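Local coordinates for protein 3-methylaspartate ammonia-lyase (Citrobacter amalonaticus, PDB 1KKO) that catalyses the reversible anti elimination of ammonia from L-threo-3-methylaspartate to give mesaconate, using magnesium as its cofactor, at residues 15-20 against 71-77; 5-9 against 93-98. All coordinates share one frame; numbering follows the deposited sequence.

In the fold
Both contacts use strand 3-18, in the N-terminal domain of this enolase-superfamily enzyme. Interaction 2 joins the early part of the strand to helix 86-101. Interaction 1 joins the end of the strand and the start of helix 20-24 to the loop between strand 64-69 and helix 86-101. Both are largely buried and adjoin the second subunit. The centre of interaction 1 is about 13 Å from the chain centre, that of interaction 2 about 26 Å. Interaction 1, close to the active site, mixes a direct backbone bond, a stacked tyrosine and two water bridges. Interaction 2 lies away from the annotated sites. Its centre is an apolar ring against a helix, and its polar links across the contact run through water.

Interaction 1 of 2, residues 15-20 against 71-77; sequences FYFDDQ and AVQYSGA
Phe17 and Asp18 meet the backbone of Gln73 in the tightest part of this contact. Asp18 N donates to Gln73 O at 2.9 Å, nearly straight at 163°. The donor stands above the carbonyl plane. Gln73 O also receives the CA-H of Phe17, and Tyr16 O receives that of Gln73. Tyr16 O has no conventional hydrogen-bond partner in the model. The Phe17 ring turns its edge to Val72 O, with CD1 at 3.5 Å. Its CE1 also reaches Ala71 CB at 3.9 Å. Ser75 OG bonds to the same Val72 O at 2.7 Å, within the loop, beside the ring.

The Tyr74 ring is sandwiched. The amide of Gln20 stacks on one face, offset toward the rim, with the planes 16° apart. Chi1 of Gln20 (-166°) turns CG away from the backbone N, and the extended chain carries the amide over the ring. Gln73 CG covers the opposite face.

The looser side is bridged by water. One water joins Asp18 OD2 to Tyr74 OH, at 2.8 Å from each. Another accepts from Gln20 N and donates to Ser75 O. The other carboxylate oxygen of Asp18, OD1, forms a salt bridge with Arg47.

Gln73 N bonds to Thr360 OG1 and its side chain touches Cys361, two residues that probably bind the substrate. The nearest side-chain atoms of Val72 and the proton acceptor Lys331 are about 4 Å apart. The contact thus ties a loop of the N-terminal domain, beside the barrel's active site, to the strand by one direct backbone bond, a stack and water.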
ATOM      1  N   PHE A  15      -0.992   6.685  -6.396  1.00 10.01           N
ATOM      2  CA  PHE A  15       0.035   7.084  -7.329  1.00 10.27           C
ATOM      3  C   PHE A  15      -0.174   8.536  -7.746  1.00 10.16           C
ATOM      4  O   PHE A  15      -0.390   9.395  -6.887  1.00 10.04           O
ATOM      5  CB  PHE A  15       0.262   6.071  -8.478  1.00 10.28           C
ATOM      6  CG  PHE A  15       1.674   6.120  -9.014  1.00 10.29           C
ATOM      7  CD1 PHE A  15       2.745   5.862  -8.164  1.00 11.39           C
ATOM      8  CD2 PHE A  15       1.935   6.478 -10.317  1.00 10.92           C
ATOM      9  CE1 PHE A  15       4.027   5.978  -8.599  1.00 12.14           C
ATOM     10  CE2 PHE A  15       3.247   6.569 -10.766  1.00 12.54           C
ATOM     11  CZ  PHE A  15       4.281   6.322  -9.907  1.00 12.80           C
ATOM     12  N   TYR A  16      -0.078   8.795  -9.043  1.00  9.92           N
ATOM     13  CA  TYR A  16      -0.099  10.126  -9.633  1.00 10.25           C
ATOM     14  C   TYR A  16      -0.974  10.109 -10.866  1.00 10.67           C
ATOM     15  O   TYR A  16      -1.164   9.070 -11.500  1.00 10.80           O
ATOM     16  CB  TYR A  16       1.356  10.561 -10.011  1.00 10.57           C
ATOM     17  CG  TYR A  16       2.142  10.630  -8.746  1.00 10.21           C
ATOM     18  CD1 TYR A  16       2.650   9.482  -8.176  1.00 10.36           C
ATOM     19  CD2 TYR A  16       2.241  11.815  -8.031  1.00  9.71           C
ATOM     20  CE1 TYR A  16       3.243   9.517  -6.941  1.00 10.02           C
ATOM     21  CE2 TYR A  16       2.824  11.852  -6.799  1.00 10.63           C
ATOM     22  CZ  TYR A  16       3.307  10.696  -6.246  1.00 10.52           C
ATOM     23  OH  TYR A  16       3.857  10.698  -4.997  1.00 11.58           O
ATOM     24  N   PHE A  17      -1.540  11.263 -11.180  1.00 10.61           N
ATOM     25  CA  PHE A  17      -2.147  11.499 -12.482  1.00 11.36           C
ATOM     26  C   PHE A  17      -1.034  12.008 -13.382  1.00 11.74           C
ATOM     27  O   PHE A  17      -0.399  13.017 -13.061  1.00 12.38           O
ATOM     28  CB  PHE A  17      -3.233  12.565 -12.404  1.00 11.50           C
ATOM     29  CG  PHE A  17      -4.454  12.148 -11.637  1.00 11.58           C
ATOM     30  CD1 PHE A  17      -5.208  11.075 -12.062  1.00 12.31           C
ATOM     31  CD2 PHE A  17      -4.854  12.839 -10.511  1.00 12.49           C
ATOM     32  CE1 PHE A  17      -6.332  10.698 -11.364  1.00 12.86           C
ATOM     33  CE2 PHE A  17      -5.991  12.458  -9.835  1.00 13.32           C
ATOM     34  CZ  PHE A  17      -6.712  11.384 -10.256  1.00 12.53           C
ATOM     35  N   ASP A  18      -0.809  11.311 -14.492  1.00 12.41           N
ATOM     36  CA  ASP A  18       0.225  11.680 -15.446  1.00 13.19           C
ATOM     37  C   ASP A  18      -0.409  12.018 -16.780  1.00 13.92           C
ATOM     38  O   ASP A  18      -1.312  11.322 -17.251  1.00 14.67           O
ATOM     39  CB  ASP A  18       1.172  10.518 -15.675  1.00 13.24           C
ATOM     40  CG  ASP A  18       2.177  10.329 -14.569  1.00 13.59           C
ATOM     41  OD1 ASP A  18       2.322  11.221 -13.705  1.00 14.36           O
ATOM     42  OD2 ASP A  18       2.858   9.284 -14.518  1.00 14.45           O
ATOM     43  N   ASP A  19       0.087  13.090 -17.381  1.00 14.53           N
ATOM     44  CA  ASP A  19      -0.359  13.510 -18.698  1.00 15.10           C
ATOM     45  C   ASP A  19       0.402  12.642 -19.704  1.00 15.52           C
ATOM     46  O   ASP A  19       1.531  12.955 -20.085  1.00 15.19           O
ATOM     47  CB  ASP A  19      -0.062  14.992 -18.855  1.00 15.36           C
ATOM     48  CG  ASP A  19      -0.540  15.551 -20.157  1.00 16.49           C
ATOM     49  OD1 ASP A  19      -0.711  14.775 -21.116  1.00 16.07           O
ATOM     50  OD2 ASP A  19      -0.745  16.772 -20.268  1.00 18.38           O
ATOM     51  N   GLN A  20      -0.201  11.517 -20.088  1.00 15.89           N
ATOM     52  CA  GLN A  20       0.447  10.530 -20.939  1.00 16.62           C
ATOM     53  C   GLN A  20       0.873  11.137 -22.262  1.00 16.80           C
ATOM     54  O   GLN A  20       1.938  10.806 -22.781  1.00 17.14           O
ATOM     55  CB  GLN A  20      -0.481   9.347 -21.212  1.00 17.13           C
ATOM     56  CG  GLN A  20       0.232   8.159 -21.787  1.00 18.72           C
ATOM     57  CD  GLN A  20      -0.690   6.994 -22.019  1.00 20.51           C
ATOM     58  OE1 GLN A  20      -1.905   7.148 -21.981  1.00 21.13           O
ATOM     59  NE2 GLN A  20      -0.119   5.828 -22.268  1.00 23.30           N
ATOM     60  N   ALA A  71      -9.500   7.331 -10.023  1.00 10.50           N
ATOM     61  CA  ALA A  71      -9.358   7.318 -11.465  1.00 10.92           C
ATOM     62  C   ALA A  71      -7.960   6.857 -11.843  1.00 10.56           C
ATOM     63  O   ALA A  71      -7.022   6.930 -11.038  1.00 10.95           O
ATOM     64  CB  ALA A  71      -9.628   8.678 -12.016  1.00 11.20           C
ATOM     65  N   VAL A  72      -7.805   6.421 -13.089  1.00 10.66           N
ATOM     66  CA  VAL A  72      -6.532   5.862 -13.511  1.00 10.95           C
ATOM     67  C   VAL A  72      -5.421   6.895 -13.638  1.00 11.05           C
ATOM     68  O   VAL A  72      -5.659   8.093 -13.761  1.00 11.67           O
ATOM     69  CB  VAL A  72      -6.660   5.067 -14.835  1.00 11.63           C
ATOM     70  CG1 VAL A  72      -7.748   4.000 -14.725  1.00 11.81           C
ATOM     71  CG2 VAL A  72      -6.919   5.972 -15.988  1.00 12.54           C
ATOM     72  N   GLN A  73      -4.197   6.395 -13.608  1.00 11.20           N
ATOM     73  CA  GLN A  73      -3.010   7.222 -13.741  1.00 11.86           C
ATOM     74  C   GLN A  73      -3.083   8.085 -14.995  1.00 12.09           C
ATOM     75  O   GLN A  73      -2.905   9.296 -14.939  1.00 12.69           O
ATOM     76  CB  GLN A  73      -1.775   6.318 -13.797  1.00 11.91           C
ATOM     77  CG  GLN A  73      -0.453   7.058 -14.091  1.00 12.41           C
ATOM     78  CD  GLN A  73       0.780   6.152 -14.060  1.00 13.22           C
ATOM     79  OE1 GLN A  73       1.917   6.644 -14.055  1.00 16.95           O
ATOM     80  NE2 GLN A  73       0.573   4.855 -14.040  1.00 12.29           N
ATOM     81  N   TYR A  74      -3.334   7.451 -16.132  1.00 12.60           N
ATOM     82  CA  TYR A  74      -3.380   8.168 -17.401  1.00 13.78           C
ATOM     83  C   TYR A  74      -4.811   8.633 -17.685  1.00 13.87           C
ATOM     84  O   TYR A  74      -5.426   8.269 -18.693  1.00 14.64           O
ATOM     85  CB  TYR A  74      -2.792   7.294 -18.517  1.00 14.69           C
ATOM     86  CG  TYR A  74      -1.353   6.865 -18.245  1.00 14.56           C
ATOM     87  CD1 TYR A  74      -0.367   7.805 -17.991  1.00 15.44           C
ATOM     88  CD2 TYR A  74      -0.999   5.528 -18.197  1.00 16.31           C
ATOM     89  CE1 TYR A  74       0.949   7.416 -17.739  1.00 15.87           C
ATOM     90  CE2 TYR A  74       0.297   5.139 -17.931  1.00 17.08           C
ATOM     91  CZ  TYR A  74       1.268   6.081 -17.704  1.00 16.25           C
ATOM     92  OH  TYR A  74       2.565   5.671 -17.428  1.00 17.60           O
ATOM     93  N   SER A  75      -5.329   9.474 -16.798  1.00 14.13           N
ATOM     94  CA  SER A  75      -6.676  10.004 -16.920  1.00 14.37           C
ATOM     95  C   SER A  75      -6.758  10.970 -18.097  1.00 15.06           C
ATOM     96  O   SER A  75      -5.787  11.651 -18.441  1.00 16.13           O
ATOM     97  CB  SER A  75      -7.105  10.709 -15.632  1.00 13.93           C
ATOM     98  OG  SER A  75      -7.544   9.789 -14.642  1.00 13.05           O
ATOM     99  N   GLY A  76      -7.920  11.022 -18.738  1.00 15.36           N
ATOM    100  CA  GLY A  76      -8.100  11.894 -19.876  1.00 16.61           C
ATOM    101  C   GLY A  76      -7.487  11.335 -21.146  1.00 17.05           C
ATOM    102  O   GLY A  76      -7.627  11.959 -22.194  1.00 19.35           O
ATOM    103  N   ALA A  77      -6.817  10.186 -21.068  1.00 17.10           N
ATOM    104  CA  ALA A  77      -6.217   9.548 -22.235  1.00 17.34           C
ATOM    105  C   ALA A  77      -7.121   8.432 -22.745  1.00 16.75           C
ATOM    106  O   ALA A  77      -7.882   7.846 -21.980  1.00 17.00           O
ATOM    107  CB  ALA A  77      -4.839   8.963 -21.877  1.00 17.36           C
TER
HETATM  108  O   HOH W   1       4.040   7.849 -16.548  1.00 20.69           O
HETATM  109  O   HOH W   2      -3.174  11.137 -19.232  1.00 16.90           O

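Interaction 2 of 2, residues 5-9 against 93-98; sequences QALFT and LNDHIK
Phe8 lays its ring against helix 86-101, and Leu93 covers one face. Leu93 CB stands 3.6 Å from the ring centroid, only 6° off the normal, in a CH-pi contact. Ile97 CG2 touches CZ of Phe8 at 4.0 Å. At the rim, Asn94 OD1 lies in the ring plane, 3.4 Å from Phe8 CD2. Val53 of strand 47-59 and Leu134 of helix 128-146 also pack on Phe8. The aliphatic part of Lys98 runs past the strand, with its CD 3.8 Å from Ala6 O.

Two waters form the next layer. One accepts from Phe8 N and donates to Asn94 OD1. The other donates to Phe8 O and accepts from Asn94 ND2. One asparagine amide therefore serves both backbone groups of Phe8.

Lys98 may help to hold that amide. Its chain bends at chi3 (1°, nearly eclipsed) and chi4, and brings NZ to Asn94 OD1 at 2.6 Å, from well above the carbonyl plane. The helix widens here into a pi-type turn, where Leu93 O accepts from both Ile97 N and Lys98 N.

Further out, Leu7 and Thr9 pack against the second subunit. Their backbones bond to strand 47-59, whereas the Phe8 backbone N and O bond to the two waters that lead to Asn94. The helix is thus fixed to the sheet by an apolar core, while its polar rim satisfies Phe8 N and O through water.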
ATOM      1  N   GLN A   5     -26.514   8.457   7.030  1.00 15.53           N
ATOM      2  CA  GLN A   5     -25.682   9.606   6.718  1.00 15.32           C
ATOM      3  C   GLN A   5     -24.651   9.221   5.681  1.00 14.19           C
ATOM      4  O   GLN A   5     -24.128   8.114   5.728  1.00 14.14           O
ATOM      5  CB  GLN A   5     -24.958  10.098   7.974  1.00 16.39           C
ATOM      6  CG  GLN A   5     -24.233  11.406   7.762  1.00 18.93           C
ATOM      7  CD  GLN A   5     -23.904  12.155   9.037  1.00 21.98           C
ATOM      8  OE1 GLN A   5     -24.113  11.649  10.146  1.00 23.66           O
ATOM      9  NE2 GLN A   5     -23.386  13.372   8.878  1.00 24.40           N
ATOM     10  N   ALA A   6     -24.373  10.137   4.760  1.00 13.44           N
ATOM     11  CA  ALA A   6     -23.334   9.930   3.743  1.00 13.13           C
ATOM     12  C   ALA A   6     -22.262  11.004   3.919  1.00 13.34           C
ATOM     13  O   ALA A   6     -22.586  12.187   4.066  1.00 14.65           O
ATOM     14  CB  ALA A   6     -23.926  10.012   2.362  1.00 13.32           C
ATOM     15  N   LEU A   7     -20.996  10.586   3.904  1.00 12.41           N
ATOM     16  CA  LEU A   7     -19.867  11.496   4.096  1.00 12.96           C
ATOM     17  C   LEU A   7     -18.883  11.331   2.966  1.00 12.31           C
ATOM     18  O   LEU A   7     -18.644  10.216   2.513  1.00 12.34           O
ATOM     19  CB  LEU A   7     -19.125  11.193   5.402  1.00 13.45           C
ATOM     20  CG  LEU A   7     -19.919  11.316   6.692  1.00 15.48           C
ATOM     21  CD1 LEU A   7     -18.955  11.214   7.855  1.00 17.74           C
ATOM     22  CD2 LEU A   7     -20.648  12.606   6.764  1.00 19.50           C
ATOM     23  N   PHE A   8     -18.324  12.449   2.524  1.00 11.95           N
ATOM     24  CA  PHE A   8     -17.328  12.494   1.459  1.00 12.02           C
ATOM     25  C   PHE A   8     -16.072  13.174   1.991  1.00 12.11           C
ATOM     26  O   PHE A   8     -16.147  14.288   2.513  1.00 13.03           O
ATOM     27  CB  PHE A   8     -17.870  13.265   0.260  1.00 12.40           C
ATOM     28  CG  PHE A   8     -19.085  12.628  -0.368  1.00 13.21           C
ATOM     29  CD1 PHE A   8     -18.967  11.480  -1.144  1.00 14.08           C
ATOM     30  CD2 PHE A   8     -20.346  13.172  -0.178  1.00 14.62           C
ATOM     31  CE1 PHE A   8     -20.068  10.887  -1.728  1.00 15.33           C
ATOM     32  CE2 PHE A   8     -21.457  12.566  -0.749  1.00 16.24           C
ATOM     33  CZ  PHE A   8     -21.307  11.429  -1.530  1.00 16.06           C
ATOM     34  N   THR A   9     -14.931  12.504   1.876  1.00 11.52           N
ATOM     35  CA  THR A   9     -13.680  13.066   2.368  1.00 12.58           C
ATOM     36  C   THR A   9     -12.581  12.948   1.329  1.00 11.76           C
ATOM     37  O   THR A   9     -12.341  11.883   0.743  1.00 11.60           O
ATOM     38  CB  THR A   9     -13.257  12.404   3.686  1.00 13.79           C
ATOM     39  OG1 THR A   9     -13.100  11.015   3.520  1.00 16.88           O
ATOM     40  CG2 THR A   9     -14.347  12.443   4.682  1.00 14.67           C
ATOM     41  N   LEU A  93     -20.429  16.503  -4.724  1.00 16.87           N
ATOM     42  CA  LEU A  93     -21.009  15.323  -4.086  1.00 16.29           C
ATOM     43  C   LEU A  93     -21.915  15.680  -2.912  1.00 16.55           C
ATOM     44  O   LEU A  93     -22.996  15.096  -2.749  1.00 16.08           O
ATOM     45  CB  LEU A  93     -19.897  14.373  -3.641  1.00 16.03           C
ATOM     46  CG  LEU A  93     -19.106  13.750  -4.795  1.00 16.29           C
ATOM     47  CD1 LEU A  93     -17.785  13.158  -4.284  1.00 16.69           C
ATOM     48  CD2 LEU A  93     -19.936  12.698  -5.517  1.00 17.66           C
ATOM     49  N   ASN A  94     -21.491  16.634  -2.092  1.00 16.84           N
ATOM     50  CA  ASN A  94     -22.311  17.038  -0.957  1.00 18.04           C
ATOM     51  C   ASN A  94     -23.630  17.650  -1.431  1.00 19.08           C
ATOM     52  O   ASN A  94     -24.688  17.357  -0.888  1.00 19.63           O
ATOM     53  CB  ASN A  94     -21.549  18.005  -0.045  1.00 18.65           C
ATOM     54  CG  ASN A  94     -20.507  17.299   0.802  1.00 19.24           C
ATOM     55  OD1 ASN A  94     -20.726  16.183   1.266  1.00 20.64           O
ATOM     56  ND2 ASN A  94     -19.373  17.947   1.016  1.00 19.67           N
ATOM     57  N   ASP A  95     -23.564  18.451  -2.486  1.00 19.59           N
ATOM     58  CA  ASP A  95     -24.742  19.142  -3.011  1.00 20.75           C
ATOM     59  C   ASP A  95     -25.697  18.237  -3.778  1.00 20.61           C
ATOM     60  O   ASP A  95     -26.917  18.289  -3.580  1.00 22.20           O
ATOM     61  CB  ASP A  95     -24.310  20.250  -3.972  1.00 21.29           C
ATOM     62  CG  ASP A  95     -23.638  21.416  -3.277  1.00 23.81           C
ATOM     63  OD1 ASP A  95     -23.668  21.480  -2.032  1.00 25.02           O
ATOM     64  OD2 ASP A  95     -23.053  22.314  -3.919  1.00 27.04           O
ATOM     65  N   HIS A  96     -25.146  17.416  -4.669  1.00 19.94           N
ATOM     66  CA  HIS A  96     -25.962  16.672  -5.615  1.00 19.33           C
ATOM     67  C   HIS A  96     -26.166  15.208  -5.296  1.00 18.45           C
ATOM     68  O   HIS A  96     -27.115  14.603  -5.775  1.00 19.69           O
ATOM     69  CB  HIS A  96     -25.313  16.725  -6.996  1.00 20.02           C
ATOM     70  CG  HIS A  96     -25.228  18.096  -7.577  1.00 21.06           C
ATOM     71  ND1 HIS A  96     -24.045  18.648  -8.018  1.00 23.35           N
ATOM     72  CD2 HIS A  96     -26.186  19.022  -7.819  1.00 21.63           C
ATOM     73  CE1 HIS A  96     -24.276  19.860  -8.488  1.00 22.70           C
ATOM     74  NE2 HIS A  96     -25.568  20.111  -8.381  1.00 23.69           N
ATOM     75  N   ILE A  97     -25.257  14.613  -4.532  1.00 16.63           N
ATOM     76  CA  ILE A  97     -25.323  13.182  -4.316  1.00 15.81           C
ATOM     77  C   ILE A  97     -25.716  12.791  -2.898  1.00 15.34           C
ATOM     78  O   ILE A  97     -26.461  11.838  -2.713  1.00 15.06           O
ATOM     79  CB  ILE A  97     -23.984  12.541  -4.753  1.00 15.56           C
ATOM     80  CG1 ILE A  97     -23.693  12.861  -6.229  1.00 15.80           C
ATOM     81  CG2 ILE A  97     -24.006  11.040  -4.510  1.00 14.45           C
ATOM     82  CD1 ILE A  97     -24.782  12.399  -7.219  1.00 16.58           C
ATOM     83  N   LYS A  98     -25.221  13.515  -1.904  1.00 15.43           N
ATOM     84  CA  LYS A  98     -25.594  13.224  -0.525  1.00 16.12           C
ATOM     85  C   LYS A  98     -27.119  13.055  -0.330  1.00 16.04           C
ATOM     86  O   LYS A  98     -27.545  12.088   0.287  1.00 15.97           O
ATOM     87  CB  LYS A  98     -25.029  14.284   0.417  1.00 16.73           C
ATOM     88  CG  LYS A  98     -25.341  14.034   1.886  1.00 19.32           C
ATOM     89  CD  LYS A  98     -24.739  15.084   2.829  1.00 23.25           C
ATOM     90  CE  LYS A  98     -23.971  16.174   2.125  1.00 26.74           C
ATOM     91  NZ  LYS A  98     -22.755  16.538   2.898  1.00 29.16           N
TER
HETATM   92  O   HOH W   3     -19.610  14.924   3.376  1.00 17.03           O
HETATM   93  O   HOH W   4     -17.356  16.790   2.851  1.00 24.29           O